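PDB 3TVI: aspartokinase from Clostridium acetobutylicum, which probably catalyses the ATP-dependent phosphorylation of the beta-carboxyl group of L-aspartate, the first step toward threonine, methionine and lysine. Local coordinates for residues Val5-Gly10 against Ala31-Ile36; Gly187-Gly192 against Asp202-Trp207. All coordinates share one frame; numbering follows the deposited sequence.

In the fold
Both interactions lie in the amino acid kinase domain, with centres about 8 Å apart, and both reach the same sheet. Strand 5-9 pairs with strand 33-38 in interaction 1 and has strand 203-208 as its other neighbour. Helix 187-199 packs on strand 203-208 in interaction 2. Two salt bridges join the contacts: R33 NE to E205 OE1 at 2.7 Å, and K8 NZ to D189 OD1. The F9 and W207 rings stack, and K8 O lies 2.8 Å from W207 N, a probable hydrogen bond. K8, F9 and G10 belong to the predicted ATP site. The side chains of N206 and T208, the latter also predicted to bind ATP, are about 4 Å apart.

Interaction 1. Residues Val5-Gly10 against Ala31-Ile36; sequences VVTKFG and ANRKYI
This contact belongs to a beta-alpha-beta unit of the amino acid kinase fold. Strand 5-9 and strand 33-38 run parallel in the central sheet, and helix 17-28 connects them. The end of strand 5-9 enters the predicted ATP site: K8 and F9 lie in the strand and G10 follows it. The pairing starts irregularly. R33 is the centre of an inverse gamma turn, and the register slips by one residue between the V5-R33 and V6-Y35 pairs, a beta bulge. V5 N donates to N32 O at 2.9 Å from above the carbonyl plane. K34 N returns a longer bond to V5 O, 3.2 Å and in the carbonyl plane.

Further along, Y35 O takes two donors from T7. The backbone T7 N points at it almost along the C=O axis, at 2.6 Å and 177°. T7 OG1 sits between its own backbone N and carbonyl carbon (chi1 61°), which brings it 3.0 Å from Y35 O, above the carbonyl plane.

The side chains sort onto two faces. On the face with V5, R33 and I36, the T7 methyl CG2 meets the R33 chain at CG, 3.5 Å away, and the two side chains cross at about a right angle. The R33 chain is extended from CG to NE, and its guanidinium NE reaches past strand 5-9 to a salt bridge with E205 of strand 203-208. T7 and I36 lie side by side and point the same way. Helix 17-28 packs on this face, touching T7 and R33 through I27. On the other face V6 CG2 meets the Y35 ring at its edge, in plane, 4.0 Å from CD2. K34 CB sits over the centre of one face of that ring, 3.7 Å above its plane, while Y35 OH bonds to C163 O.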
ATOM      1  N   VAL B   5     -26.470 -27.014  22.507  1.00 57.58           N
ATOM      2  CA  VAL B   5     -25.065 -26.629  22.455  1.00 54.22           C
ATOM      3  C   VAL B   5     -24.266 -27.796  21.920  1.00 52.67           C
ATOM      4  O   VAL B   5     -24.585 -28.938  22.195  1.00 55.51           O
ATOM      5  CB  VAL B   5     -24.506 -26.285  23.842  1.00 53.71           C
ATOM      6  CG1 VAL B   5     -23.089 -25.745  23.711  1.00 52.37           C
ATOM      7  CG2 VAL B   5     -25.397 -25.283  24.553  1.00 54.13           C
ATOM      8  N   VAL B   6     -23.217 -27.498  21.176  1.00 50.69           N
ATOM      9  CA  VAL B   6     -22.332 -28.495  20.599  1.00 49.48           C
ATOM     10  C   VAL B   6     -20.931 -28.171  21.065  1.00 49.08           C
ATOM     11  O   VAL B   6     -20.503 -27.018  20.974  1.00 49.63           O
ATOM     12  CB  VAL B   6     -22.338 -28.381  19.072  1.00 49.29           C
ATOM     13  CG1 VAL B   6     -21.237 -29.227  18.444  1.00 48.32           C
ATOM     14  CG2 VAL B   6     -23.706 -28.749  18.531  1.00 50.74           C
ATOM     15  N   THR B   7     -20.200 -29.172  21.535  1.00 48.38           N
ATOM     16  CA  THR B   7     -18.917 -28.926  22.172  1.00 48.32           C
ATOM     17  C   THR B   7     -17.781 -29.572  21.415  1.00 48.03           C
ATOM     18  O   THR B   7     -17.932 -30.685  20.925  1.00 49.43           O
ATOM     19  CB  THR B   7     -18.920 -29.514  23.577  1.00 49.09           C
ATOM     20  OG1 THR B   7     -19.121 -30.925  23.483  1.00 49.70           O
ATOM     21  CG2 THR B   7     -20.043 -28.907  24.400  1.00 50.60           C
ATOM     22  N   LYS B   8     -16.647 -28.877  21.317  1.00 47.33           N
ATOM     23  CA  LYS B   8     -15.415 -29.496  20.844  1.00 47.54           C
ATOM     24  C   LYS B   8     -14.347 -29.354  21.893  1.00 47.07           C
ATOM     25  O   LYS B   8     -14.254 -28.317  22.538  1.00 47.08           O
ATOM     26  CB  LYS B   8     -14.878 -28.862  19.556  1.00 48.72           C
ATOM     27  CG  LYS B   8     -13.344 -28.936  19.513  1.00 49.81           C
ATOM     28  CD  LYS B   8     -12.698 -28.659  18.174  1.00 50.54           C
ATOM     29  CE  LYS B   8     -11.187 -28.874  18.273  1.00 50.31           C
ATOM     30  NZ  LYS B   8     -10.560 -28.045  19.336  1.00 50.22           N
ATOM     31  N   PHE B   9     -13.504 -30.379  22.005  1.00 47.01           N
ATOM     32  CA  PHE B   9     -12.369 -30.372  22.912  1.00 46.76           C
ATOM     33  C   PHE B   9     -11.086 -30.688  22.168  1.00 46.96           C
ATOM     34  O   PHE B   9     -11.041 -31.616  21.370  1.00 48.85           O
ATOM     35  CB  PHE B   9     -12.612 -31.385  24.006  1.00 46.78           C
ATOM     36  CG  PHE B   9     -13.807 -31.063  24.828  1.00 47.18           C
ATOM     37  CD1 PHE B   9     -13.679 -30.324  25.990  1.00 47.99           C
ATOM     38  CD2 PHE B   9     -15.066 -31.447  24.410  1.00 47.22           C
ATOM     39  CE1 PHE B   9     -14.791 -29.997  26.742  1.00 49.23           C
ATOM     40  CE2 PHE B   9     -16.185 -31.129  25.153  1.00 48.45           C
ATOM     41  CZ  PHE B   9     -16.049 -30.402  26.324  1.00 49.57           C
ATOM     42  N   GLY B  10     -10.049 -29.905  22.440  1.00 46.68           N
ATOM     43  CA  GLY B  10      -8.788 -30.001  21.727  1.00 46.04           C
ATOM     44  C   GLY B  10      -7.826 -30.929  22.413  1.00 46.21           C
ATOM     45  O   GLY B  10      -8.156 -31.520  23.435  1.00 47.84           O
ATOM     46  N   ALA B  31     -26.933 -30.083  30.674  1.00 64.15           N
ATOM     47  CA  ALA B  31     -27.645 -31.053  29.837  1.00 64.27           C
ATOM     48  C   ALA B  31     -27.773 -30.643  28.369  1.00 63.67           C
ATOM     49  O   ALA B  31     -28.037 -31.496  27.527  1.00 65.53           O
ATOM     50  CB  ALA B  31     -29.024 -31.332  30.410  1.00 65.29           C
ATOM     51  N   ASN B  32     -27.602 -29.359  28.058  1.00 62.16           N
ATOM     52  CA  ASN B  32     -27.715 -28.896  26.680  1.00 62.01           C
ATOM     53  C   ASN B  32     -26.468 -29.202  25.841  1.00 61.35           C
ATOM     54  O   ASN B  32     -26.470 -29.010  24.618  1.00 60.62           O
ATOM     55  CB  ASN B  32     -28.011 -27.400  26.641  1.00 62.47           C
ATOM     56  CG  ASN B  32     -29.392 -27.058  27.172  1.00 65.38           C
ATOM     57  OD1 ASN B  32     -29.806 -25.906  27.103  1.00 67.39           O
ATOM     58  ND2 ASN B  32     -30.111 -28.046  27.706  1.00 66.29           N
ATOM     59  N   ARG B  33     -25.404 -29.672  26.488  1.00 60.77           N
ATOM     60  CA  ARG B  33     -24.203 -30.083  25.770  1.00 58.98           C
ATOM     61  C   ARG B  33     -24.426 -31.466  25.180  1.00 59.12           C
ATOM     62  O   ARG B  33     -23.920 -32.467  25.679  1.00 58.93           O
ATOM     63  CB  ARG B  33     -22.974 -30.028  26.680  1.00 57.84           C
ATOM     64  CG  ARG B  33     -22.524 -28.597  26.915  1.00 57.02           C
ATOM     65  CD  ARG B  33     -21.549 -28.446  28.068  1.00 56.99           C
ATOM     66  NE  ARG B  33     -21.185 -27.034  28.249  1.00 56.17           N
ATOM     67  CZ  ARG B  33     -20.982 -26.429  29.420  1.00 56.53           C
ATOM     68  NH1 ARG B  33     -21.114 -27.069  30.579  1.00 58.00           N
ATOM     69  NH2 ARG B  33     -20.668 -25.149  29.438  1.00 56.52           N
ATOM     70  N   LYS B  34     -25.191 -31.489  24.093  1.00 60.09           N
ATOM     71  CA  LYS B  34     -25.637 -32.727  23.471  1.00 60.90           C
ATOM     72  C   LYS B  34     -24.571 -33.377  22.571  1.00 59.64           C
ATOM     73  O   LYS B  34     -24.415 -34.595  22.581  1.00 58.92           O
ATOM     74  CB  LYS B  34     -26.937 -32.462  22.694  1.00 63.19           C
ATOM     75  CG  LYS B  34     -28.090 -32.011  23.592  1.00 65.49           C
ATOM     76  CD  LYS B  34     -29.442 -32.023  22.890  1.00 67.79           C
ATOM     77  CE  LYS B  34     -30.460 -32.947  23.580  1.00 71.43           C
ATOM     78  NZ  LYS B  34     -30.776 -32.645  25.015  1.00 73.61           N
ATOM     79  N   TYR B  35     -23.818 -32.576  21.818  1.00 59.06           N
ATOM     80  CA  TYR B  35     -22.882 -33.119  20.821  1.00 57.86           C
ATOM     81  C   TYR B  35     -21.413 -32.779  21.084  1.00 56.36           C
ATOM     82  O   TYR B  35     -21.078 -31.646  21.394  1.00 58.09           O
ATOM     83  CB  TYR B  35     -23.345 -32.698  19.425  1.00 57.56           C
ATOM     84  CG  TYR B  35     -24.786 -33.079  19.251  1.00 58.69           C
ATOM     85  CD1 TYR B  35     -25.170 -34.408  19.318  1.00 59.96           C
ATOM     86  CD2 TYR B  35     -25.776 -32.118  19.104  1.00 60.26           C
ATOM     87  CE1 TYR B  35     -26.498 -34.779  19.206  1.00 62.09           C
ATOM     88  CE2 TYR B  35     -27.111 -32.476  18.990  1.00 62.27           C
ATOM     89  CZ  TYR B  35     -27.461 -33.809  19.046  1.00 63.21           C
ATOM     90  OH  TYR B  35     -28.769 -34.186  18.941  1.00 66.02           O
ATOM     91  N   ILE B  36     -20.552 -33.787  20.962  1.00 55.46           N
ATOM     92  CA  ILE B  36     -19.166 -33.705  21.410  1.00 55.44           C
ATOM     93  C   ILE B  36     -18.191 -34.088  20.300  1.00 55.05           C
ATOM     94  O   ILE B  36     -18.278 -35.182  19.739  1.00 56.87           O
ATOM     95  CB  ILE B  36     -18.913 -34.649  22.606  1.00 56.36           C
ATOM     96  CG1 ILE B  36     -19.795 -34.263  23.799  1.00 57.87           C
ATOM     97  CG2 ILE B  36     -17.444 -34.621  23.017  1.00 55.46           C
ATOM     98  CD1 ILE B  36     -21.227 -34.744  23.698  1.00 59.42           C
TER

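Interaction 2. Residues Gly187-Gly192 against Asp202-Trp207; sequences GSDVTG and DLYENW
Y204 and N206 both point from strand 203-208 toward helix 187-199, and D189 receives them. Each has CG anti to its backbone N (chi1 163° and -164°). The Y204 ring lies against the helix backbone. G192 C is over one face, 3.8 Å above the plane and offset toward the rim. G192 has no side chain, and its CA lies 3.8 Å from Y204 OH. The hydroxyl ends 2.7 Å from D189 O, a weak hydrogen bond with OH as donor.

N206 crosses the D189 side chain at about a right angle, with the amide and carboxylate planes 38° apart. N206 ND2 donates to D189 OD1 at 3.0 Å. The acceptor lies in the amide plane, but the donor comes from above the carboxylate plane. ND2 also makes a weak bond to Y204 OH at 2.7 Å, so the two polar tips are linked to each other as well as to D189. D189 OD1 has a second partner, a salt bridge from K8 NZ. The positive charge would be expected to favour an ionised carboxylate. This helix-on-sheet contact is part of the amino acid kinase fold, and through K8 it borders the predicted ATP site.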
ATOM      1  N   GLY B 187      -8.609 -28.807  11.183  1.00 56.93           N
ATOM      2  CA  GLY B 187      -8.489 -29.710  12.332  1.00 55.85           C
ATOM      3  C   GLY B 187      -9.852 -30.135  12.838  1.00 54.82           C
ATOM      4  O   GLY B 187     -10.796 -30.242  12.065  1.00 55.75           O
ATOM      5  N   SER B 188      -9.972 -30.345  14.139  1.00 53.72           N
ATOM      6  CA  SER B 188     -11.246 -30.766  14.708  1.00 53.29           C
ATOM      7  C   SER B 188     -12.235 -29.605  14.891  1.00 52.96           C
ATOM      8  O   SER B 188     -13.407 -29.825  15.180  1.00 52.19           O
ATOM      9  CB  SER B 188     -11.013 -31.478  16.033  1.00 53.46           C
ATOM     10  OG  SER B 188     -10.190 -32.615  15.849  1.00 53.75           O
ATOM     11  N   ASP B 189     -11.771 -28.372  14.716  1.00 53.45           N
ATOM     12  CA  ASP B 189     -12.622 -27.197  14.910  1.00 53.01           C
ATOM     13  C   ASP B 189     -13.695 -27.110  13.821  1.00 52.95           C
ATOM     14  O   ASP B 189     -14.879 -26.913  14.121  1.00 53.15           O
ATOM     15  CB  ASP B 189     -11.775 -25.917  14.937  1.00 53.46           C
ATOM     16  CG  ASP B 189     -10.786 -25.874  16.117  1.00 54.11           C
ATOM     17  OD1 ASP B 189     -11.233 -26.030  17.279  1.00 52.54           O
ATOM     18  OD2 ASP B 189      -9.565 -25.662  15.875  1.00 53.89           O
ATOM     19  N   VAL B 190     -13.290 -27.267  12.562  1.00 51.61           N
ATOM     20  CA  VAL B 190     -14.247 -27.199  11.458  1.00 51.33           C
ATOM     21  C   VAL B 190     -15.349 -28.232  11.633  1.00 52.37           C
ATOM     22  O   VAL B 190     -16.534 -27.884  11.647  1.00 51.99           O
ATOM     23  CB  VAL B 190     -13.597 -27.356  10.068  1.00 51.10           C
ATOM     24  CG1 VAL B 190     -12.467 -28.368  10.093  1.00 51.98           C
ATOM     25  CG2 VAL B 190     -14.649 -27.739   9.035  1.00 51.71           C
ATOM     26  N   THR B 191     -14.959 -29.494  11.786  1.00 52.74           N
ATOM     27  CA  THR B 191     -15.933 -30.572  12.014  1.00 53.56           C
ATOM     28  C   THR B 191     -16.918 -30.189  13.128  1.00 52.92           C
ATOM     29  O   THR B 191     -18.107 -30.478  13.035  1.00 52.70           O
ATOM     30  CB  THR B 191     -15.241 -31.937  12.281  1.00 53.69           C
ATOM     31  OG1 THR B 191     -16.077 -32.788  13.083  1.00 52.51           O
ATOM     32  CG2 THR B 191     -13.917 -31.739  12.968  1.00 53.25           C
ATOM     33  N   GLY B 192     -16.424 -29.506  14.154  1.00 52.15           N
ATOM     34  CA  GLY B 192     -17.294 -28.909  15.161  1.00 53.20           C
ATOM     35  C   GLY B 192     -18.259 -27.892  14.572  1.00 54.09           C
ATOM     36  O   GLY B 192     -19.463 -27.943  14.842  1.00 54.69           O
ATOM     37  N   ASP B 202     -27.557 -23.896  18.724  1.00 64.46           N
ATOM     38  CA  ASP B 202     -27.686 -22.543  19.282  1.00 63.50           C
ATOM     39  C   ASP B 202     -26.358 -21.926  19.678  1.00 59.57           C
ATOM     40  O   ASP B 202     -26.227 -20.707  19.742  1.00 57.84           O
ATOM     41  CB  ASP B 202     -28.564 -22.591  20.517  1.00 65.77           C
ATOM     42  CG  ASP B 202     -29.899 -23.149  20.227  1.00 68.93           C
ATOM     43  OD1 ASP B 202     -30.110 -23.567  19.073  1.00 71.61           O
ATOM     44  OD2 ASP B 202     -30.736 -23.180  21.144  1.00 74.29           O
ATOM     45  N   LEU B 203     -25.400 -22.787  19.991  1.00 56.84           N
ATOM     46  CA  LEU B 203     -24.087 -22.373  20.437  1.00 54.62           C
ATOM     47  C   LEU B 203     -23.100 -23.429  20.002  1.00 52.36           C
ATOM     48  O   LEU B 203     -23.434 -24.602  19.936  1.00 52.42           O
ATOM     49  CB  LEU B 203     -24.068 -22.257  21.963  1.00 54.90           C
ATOM     50  CG  LEU B 203     -22.764 -21.834  22.652  1.00 53.89           C
ATOM     51  CD1 LEU B 203     -22.332 -20.448  22.207  1.00 53.68           C
ATOM     52  CD2 LEU B 203     -22.943 -21.859  24.159  1.00 54.17           C
ATOM     53  N   TYR B 204     -21.889 -23.010  19.690  1.00 50.32           N
ATOM     54  CA  TYR B 204     -20.808 -23.943  19.465  1.00 49.54           C
ATOM     55  C   TYR B 204     -19.707 -23.551  20.444  1.00 48.62           C
ATOM     56  O   TYR B 204     -19.009 -22.565  20.243  1.00 48.13           O
ATOM     57  CB  TYR B 204     -20.373 -23.906  17.993  1.00 49.08           C
ATOM     58  CG  TYR B 204     -19.017 -24.516  17.671  1.00 48.77           C
ATOM     59  CD1 TYR B 204     -18.562 -25.666  18.305  1.00 49.11           C
ATOM     60  CD2 TYR B 204     -18.198 -23.937  16.706  1.00 48.91           C
ATOM     61  CE1 TYR B 204     -17.326 -26.213  17.996  1.00 48.89           C
ATOM     62  CE2 TYR B 204     -16.966 -24.471  16.389  1.00 48.67           C
ATOM     63  CZ  TYR B 204     -16.535 -25.611  17.032  1.00 49.26           C
ATOM     64  OH  TYR B 204     -15.303 -26.129  16.707  1.00 50.45           O
ATOM     65  N   GLU B 205     -19.604 -24.303  21.537  1.00 48.04           N
ATOM     66  CA  GLU B 205     -18.574 -24.062  22.535  1.00 46.87           C
ATOM     67  C   GLU B 205     -17.315 -24.686  22.015  1.00 45.66           C
ATOM     68  O   GLU B 205     -17.351 -25.825  21.576  1.00 46.44           O
ATOM     69  CB  GLU B 205     -18.936 -24.700  23.873  1.00 47.20           C
ATOM     70  CG  GLU B 205     -19.982 -23.930  24.650  1.00 48.01           C
ATOM     71  CD  GLU B 205     -20.449 -24.642  25.901  1.00 48.89           C
ATOM     72  OE1 GLU B 205     -19.921 -25.730  26.217  1.00 48.66           O
ATOM     73  OE2 GLU B 205     -21.354 -24.104  26.579  1.00 49.49           O
ATOM     74  N   ASN B 206     -16.212 -23.953  22.068  1.00 44.42           N
ATOM     75  CA  ASN B 206     -14.940 -24.455  21.591  1.00 44.32           C
ATOM     76  C   ASN B 206     -13.933 -24.496  22.738  1.00 45.42           C
ATOM     77  O   ASN B 206     -13.286 -23.493  23.051  1.00 45.91           O
ATOM     78  CB  ASN B 206     -14.457 -23.574  20.458  1.00 44.04           C
ATOM     79  CG  ASN B 206     -13.361 -24.209  19.647  1.00 43.51           C
ATOM     80  OD1 ASN B 206     -12.193 -24.135  20.007  1.00 44.01           O
ATOM     81  ND2 ASN B 206     -13.730 -24.801  18.519  1.00 43.92           N
ATOM     82  N   TRP B 207     -13.808 -25.668  23.361  1.00 45.81           N
ATOM     83  CA  TRP B 207     -13.056 -25.809  24.603  1.00 46.14           C
ATOM     84  C   TRP B 207     -11.588 -25.980  24.395  1.00 46.65           C
ATOM     85  O   TRP B 207     -11.149 -26.903  23.719  1.00 46.10           O
ATOM     86  CB  TRP B 207     -13.599 -26.966  25.406  1.00 46.36           C
ATOM     87  CG  TRP B 207     -14.948 -26.667  25.967  1.00 46.58           C
ATOM     88  CD1 TRP B 207     -16.180 -26.834  25.360  1.00 46.67           C
ATOM     89  CD2 TRP B 207     -15.240 -26.103  27.273  1.00 47.37           C
ATOM     90  NE1 TRP B 207     -17.190 -26.428  26.190  1.00 47.36           N
ATOM     91  CE2 TRP B 207     -16.692 -25.977  27.351  1.00 47.71           C
ATOM     92  CE3 TRP B 207     -14.473 -25.699  28.345  1.00 48.27           C
ATOM     93  CZ2 TRP B 207     -17.322 -25.484  28.470  1.00 48.73           C
ATOM     94  CZ3 TRP B 207     -15.118 -25.192  29.473  1.00 49.23           C
ATOM     95  CH2 TRP B 207     -16.511 -25.095  29.534  1.00 49.53           C
TER